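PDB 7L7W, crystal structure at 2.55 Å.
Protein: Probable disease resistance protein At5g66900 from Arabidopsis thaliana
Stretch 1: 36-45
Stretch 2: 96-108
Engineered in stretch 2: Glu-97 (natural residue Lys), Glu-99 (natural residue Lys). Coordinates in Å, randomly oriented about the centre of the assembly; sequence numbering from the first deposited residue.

Stretch 1, residues 36-45: AFKPLSKDLV
Stretch 2, residues 96-108: EESEYTRKIERIN

Both stretches belong to one chain and are mostly helical. In stretch 1 the helix runs from Lys-38 to Val-45 and continues beyond it. Phe-37 holds the N-cap position, with phi/psi of -99/104°. The helix widens into a pi-type turn over 39-44: Asp-43 N donates to Lys-38 O at 3.0 Å, Leu-44 N to Pro-39 O at 3.0 Å, and Val-45 N to Leu-40 O at 3.1 Å. Stretch 2 is a regular alpha helix from Glu-97 to Asn-108, also continuing. Its i to i-4 bonds run from Tyr-100 N to Glu-96 O (2.8 Å) through Asn-108 N to Ile-104 O (2.9 Å).

The helices are nearly parallel. Their N-to-C directions differ by 11°, and the axes come within 10.0 Å. Register is set by two CA-CA pairs: Pro-39 with Thr-101 at 6.9 Å, and Leu-44 with Asn-108 at 5.9 Å. The contact buries 449 Å², both sides summed.

Phe-37 points toward stretch 2 with chi1 t and chi2 65°. Its CE2 lies 3.8 Å from CE2 of Tyr-100, an apolar contact at the edge of the tyrosine ring. Tyr-100 has chi1 t and chi2 86°. Two polar atoms approach the edge of the Phe-37 ring: Thr-101 OG1 is 3.7 Å from Phe-37 CZ, and Glu-97 OE2 is 4.0 Å from Phe-37 CE1. Glu-97 is an engineered residue, Lys in the natural sequence. Thr-101 has chi1 m, which lets OG1 donate to Glu-97 O at 3.0 Å within its own helix. Its methyl CG2 meets Pro-39 CG at 4.1 Å.

Ile-104 (m, m) points toward stretch 1 and touches three of its residues. Its CG2 is 3.8 Å from Pro-39 O and 4.4 Å from Leu-44 CB. Its CD1 is 4.4 Å from Leu-40 CD2. Leu-40 (chi1 -89°, chi2 t) starts sideways, but its end comes nearer, with CD1 3.7 Å from Tyr-100 OH. That hydroxyl is hydrogen-bonded elsewhere in the structure.

Leu-44 (t, p) also starts sideways and turns its end inward. Its CD1 lies 4.2 Å from CG2 of Ile-107 (m, t). Asn-108 has chi1 t, and its side-chain end reaches back to the turn at Asp-43 and Leu-44. Asp-43 (chi1 m) points toward stretch 2, while its OD1 forms a salt bridge with Lys-42 NZ at 3.3 Å. No clear hydrogen bond crosses the contact, which rests largely on apolar packing.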

# COMPACT_ATOMS: atom_id res chain seq x y z
N ALA A 36 -0.90 6.73 -11.95
CA ALA A 36 -0.29 6.82 -10.62
C ALA A 36 0.79 5.77 -10.40
O ALA A 36 1.75 6.03 -9.66
CB ALA A 36 -1.36 6.71 -9.53
N PHE A 37 0.68 4.60 -11.04
CA PHE A 37 1.58 3.46 -10.81
C PHE A 37 2.62 3.44 -11.92
O PHE A 37 2.35 3.03 -13.05
CB PHE A 37 0.80 2.15 -10.74
CG PHE A 37 1.63 0.96 -10.32
CD1 PHE A 37 2.19 0.90 -9.05
CD2 PHE A 37 1.88 -0.10 -11.21
CE1 PHE A 37 2.96 -0.19 -8.66
CE2 PHE A 37 2.65 -1.19 -10.83
CZ PHE A 37 3.19 -1.24 -9.56
N LYS A 38 3.83 3.88 -11.59
CA LYS A 38 4.82 4.19 -12.62
C LYS A 38 5.44 2.97 -13.30
O LYS A 38 5.71 3.04 -14.50
CB LYS A 38 5.92 5.08 -12.06
CG LYS A 38 5.42 6.45 -11.60
CD LYS A 38 4.37 7.01 -12.54
CE LYS A 38 4.08 8.47 -12.23
NZ LYS A 38 3.30 9.12 -13.34
N PRO A 39 5.71 1.85 -12.59
CA PRO A 39 6.21 0.66 -13.30
C PRO A 39 5.35 0.26 -14.47
O PRO A 39 5.86 -0.28 -15.47
CB PRO A 39 6.21 -0.43 -12.21
CG PRO A 39 6.43 0.33 -10.94
CD PRO A 39 5.69 1.64 -11.12
N LEU A 40 4.04 0.52 -14.41
CA LEU A 40 3.19 0.27 -15.56
C LEU A 40 3.23 1.44 -16.54
O LEU A 40 3.69 1.29 -17.67
CB LEU A 40 1.76 -0.01 -15.09
CG LEU A 40 1.43 -1.47 -14.78
CD1 LEU A 40 -0.04 -1.63 -14.46
CD2 LEU A 40 1.83 -2.40 -15.94
N SER A 41 2.76 2.62 -16.11
CA SER A 41 2.43 3.70 -17.03
C SER A 41 3.64 4.49 -17.53
O SER A 41 3.53 5.20 -18.53
CB SER A 41 1.44 4.67 -16.38
OG SER A 41 2.02 5.26 -15.22
N LYS A 42 4.77 4.38 -16.85
CA LYS A 42 5.99 5.00 -17.36
C LYS A 42 6.90 3.91 -17.91
O LYS A 42 7.13 3.85 -19.13
CB LYS A 42 6.68 5.82 -16.26
CG LYS A 42 7.47 7.04 -16.73
CD LYS A 42 8.59 7.39 -15.74
CE LYS A 42 9.26 6.10 -15.23
NZ LYS A 42 10.58 6.26 -14.53
N ASP A 43 7.37 3.01 -17.05
CA ASP A 43 8.44 2.08 -17.42
C ASP A 43 7.98 1.07 -18.47
O ASP A 43 8.61 0.90 -19.52
CB ASP A 43 8.97 1.38 -16.18
CG ASP A 43 9.57 2.35 -15.18
OD1 ASP A 43 10.37 3.20 -15.62
OD2 ASP A 43 9.22 2.29 -13.97
N LEU A 44 6.86 0.39 -18.20
CA LEU A 44 6.43 -0.64 -19.13
C LEU A 44 5.92 -0.05 -20.44
O LEU A 44 6.21 -0.59 -21.51
CB LEU A 44 5.38 -1.55 -18.48
CG LEU A 44 5.13 -2.83 -19.30
CD1 LEU A 44 6.32 -3.84 -19.32
CD2 LEU A 44 3.82 -3.51 -18.95
N VAL A 45 5.18 1.08 -20.40
CA VAL A 45 4.72 1.59 -21.69
C VAL A 45 5.88 2.20 -22.46
O VAL A 45 5.86 2.19 -23.70
CB VAL A 45 3.55 2.59 -21.58
CG1 VAL A 45 2.52 2.13 -20.58
CG2 VAL A 45 4.05 3.98 -21.33
N GLU A 96 1.02 -7.22 -2.16
CA GLU A 96 1.63 -7.84 -3.33
C GLU A 96 2.44 -6.86 -4.18
O GLU A 96 3.02 -7.29 -5.20
CB GLU A 96 0.54 -8.52 -4.17
CG GLU A 96 -0.34 -9.49 -3.37
CD GLU A 96 -1.57 -10.03 -4.11
OE1 GLU A 96 -2.32 -9.25 -4.74
OE2 GLU A 96 -1.84 -11.25 -4.03
N GLU A 97 2.56 -5.59 -3.78
CA GLU A 97 3.23 -4.62 -4.64
C GLU A 97 4.60 -5.11 -5.12
O GLU A 97 4.80 -5.32 -6.32
CB GLU A 97 3.37 -3.27 -3.93
CG GLU A 97 4.42 -2.36 -4.57
CD GLU A 97 4.27 -0.92 -4.13
OE1 GLU A 97 3.94 -0.66 -2.93
OE2 GLU A 97 4.49 -0.04 -4.99
N SER A 98 5.55 -5.30 -4.19
CA SER A 98 6.89 -5.77 -4.57
C SER A 98 6.80 -6.97 -5.51
O SER A 98 7.41 -6.98 -6.59
CB SER A 98 7.70 -6.15 -3.33
OG SER A 98 7.42 -5.29 -2.24
N GLU A 99 6.00 -7.96 -5.13
CA GLU A 99 5.87 -9.15 -5.95
C GLU A 99 5.53 -8.78 -7.38
O GLU A 99 6.27 -9.08 -8.33
CB GLU A 99 4.78 -10.04 -5.37
CG GLU A 99 4.85 -11.46 -5.76
CD GLU A 99 3.74 -12.26 -5.12
OE1 GLU A 99 2.58 -12.10 -5.57
OE2 GLU A 99 4.03 -13.00 -4.15
N TYR A 100 4.41 -8.07 -7.53
CA TYR A 100 3.93 -7.73 -8.85
C TYR A 100 4.95 -6.88 -9.58
O TYR A 100 5.22 -7.11 -10.77
CB TYR A 100 2.59 -7.02 -8.73
CG TYR A 100 1.96 -6.55 -10.02
CD1 TYR A 100 1.16 -7.40 -10.77
CD2 TYR A 100 2.11 -5.23 -10.45
CE1 TYR A 100 0.56 -6.96 -11.94
CE2 TYR A 100 1.51 -4.78 -11.60
CZ TYR A 100 0.74 -5.64 -12.35
OH TYR A 100 0.14 -5.18 -13.51
N THR A 101 5.61 -5.98 -8.86
CA THR A 101 6.55 -5.12 -9.56
C THR A 101 7.67 -5.95 -10.16
O THR A 101 8.02 -5.77 -11.33
CB THR A 101 7.07 -4.04 -8.63
OG1 THR A 101 5.95 -3.26 -8.18
CG2 THR A 101 8.01 -3.12 -9.38
N ARG A 102 8.18 -6.94 -9.40
CA ARG A 102 9.23 -7.80 -9.94
C ARG A 102 8.76 -8.47 -11.22
O ARG A 102 9.46 -8.42 -12.24
CB ARG A 102 9.67 -8.84 -8.89
CG ARG A 102 10.40 -8.26 -7.67
CD ARG A 102 11.17 -6.96 -7.99
NE ARG A 102 11.46 -6.16 -6.80
CZ ARG A 102 10.76 -5.09 -6.43
NH1 ARG A 102 9.73 -4.70 -7.15
NH2 ARG A 102 11.09 -4.41 -5.33
N LYS A 103 7.55 -9.02 -11.20
CA LYS A 103 6.97 -9.64 -12.39
C LYS A 103 6.95 -8.64 -13.55
O LYS A 103 7.46 -8.92 -14.65
CB LYS A 103 5.58 -10.15 -12.04
CG LYS A 103 4.80 -10.94 -13.05
CD LYS A 103 3.47 -11.44 -12.42
CE LYS A 103 3.68 -11.85 -10.94
NZ LYS A 103 2.79 -12.98 -10.46
N ILE A 104 6.44 -7.42 -13.30
CA ILE A 104 6.37 -6.42 -14.36
C ILE A 104 7.76 -6.12 -14.89
O ILE A 104 7.98 -6.05 -16.11
CB ILE A 104 5.67 -5.14 -13.86
CG1 ILE A 104 4.21 -5.44 -13.60
CG2 ILE A 104 5.74 -4.07 -14.90
CD1 ILE A 104 3.57 -6.22 -14.72
N GLU A 105 8.73 -6.01 -13.98
CA GLU A 105 10.09 -5.71 -14.41
C GLU A 105 10.62 -6.80 -15.32
O GLU A 105 11.23 -6.52 -16.36
CB GLU A 105 11.00 -5.52 -13.19
CG GLU A 105 10.86 -4.14 -12.56
CD GLU A 105 11.57 -4.02 -11.20
OE1 GLU A 105 11.95 -5.08 -10.64
OE2 GLU A 105 11.73 -2.88 -10.71
N ARG A 106 10.34 -8.07 -15.00
CA ARG A 106 10.93 -9.08 -15.86
C ARG A 106 10.26 -9.08 -17.22
O ARG A 106 10.94 -9.26 -18.24
CB ARG A 106 10.91 -10.46 -15.23
CG ARG A 106 12.17 -11.11 -15.70
CD ARG A 106 12.64 -12.33 -14.98
NE ARG A 106 13.63 -12.97 -15.85
CZ ARG A 106 13.35 -13.56 -17.02
NH1 ARG A 106 12.10 -13.61 -17.48
NH2 ARG A 106 14.33 -14.10 -17.73
N ILE A 107 8.94 -8.81 -17.28
CA ILE A 107 8.31 -8.66 -18.59
C ILE A 107 9.04 -7.58 -19.37
O ILE A 107 9.50 -7.80 -20.49
CB ILE A 107 6.82 -8.33 -18.44
CG1 ILE A 107 6.09 -9.48 -17.74
CG2 ILE A 107 6.22 -8.01 -19.81
CD1 ILE A 107 4.60 -9.27 -17.58
N ASN A 108 9.26 -6.44 -18.71
CA ASN A 108 10.01 -5.33 -19.29
C ASN A 108 11.34 -5.82 -19.85
O ASN A 108 11.63 -5.63 -21.04
CB ASN A 108 10.23 -4.27 -18.21
CG ASN A 108 10.74 -2.97 -18.75
OD1 ASN A 108 9.97 -2.04 -18.99
ND2 ASN A 108 12.06 -2.86 -18.91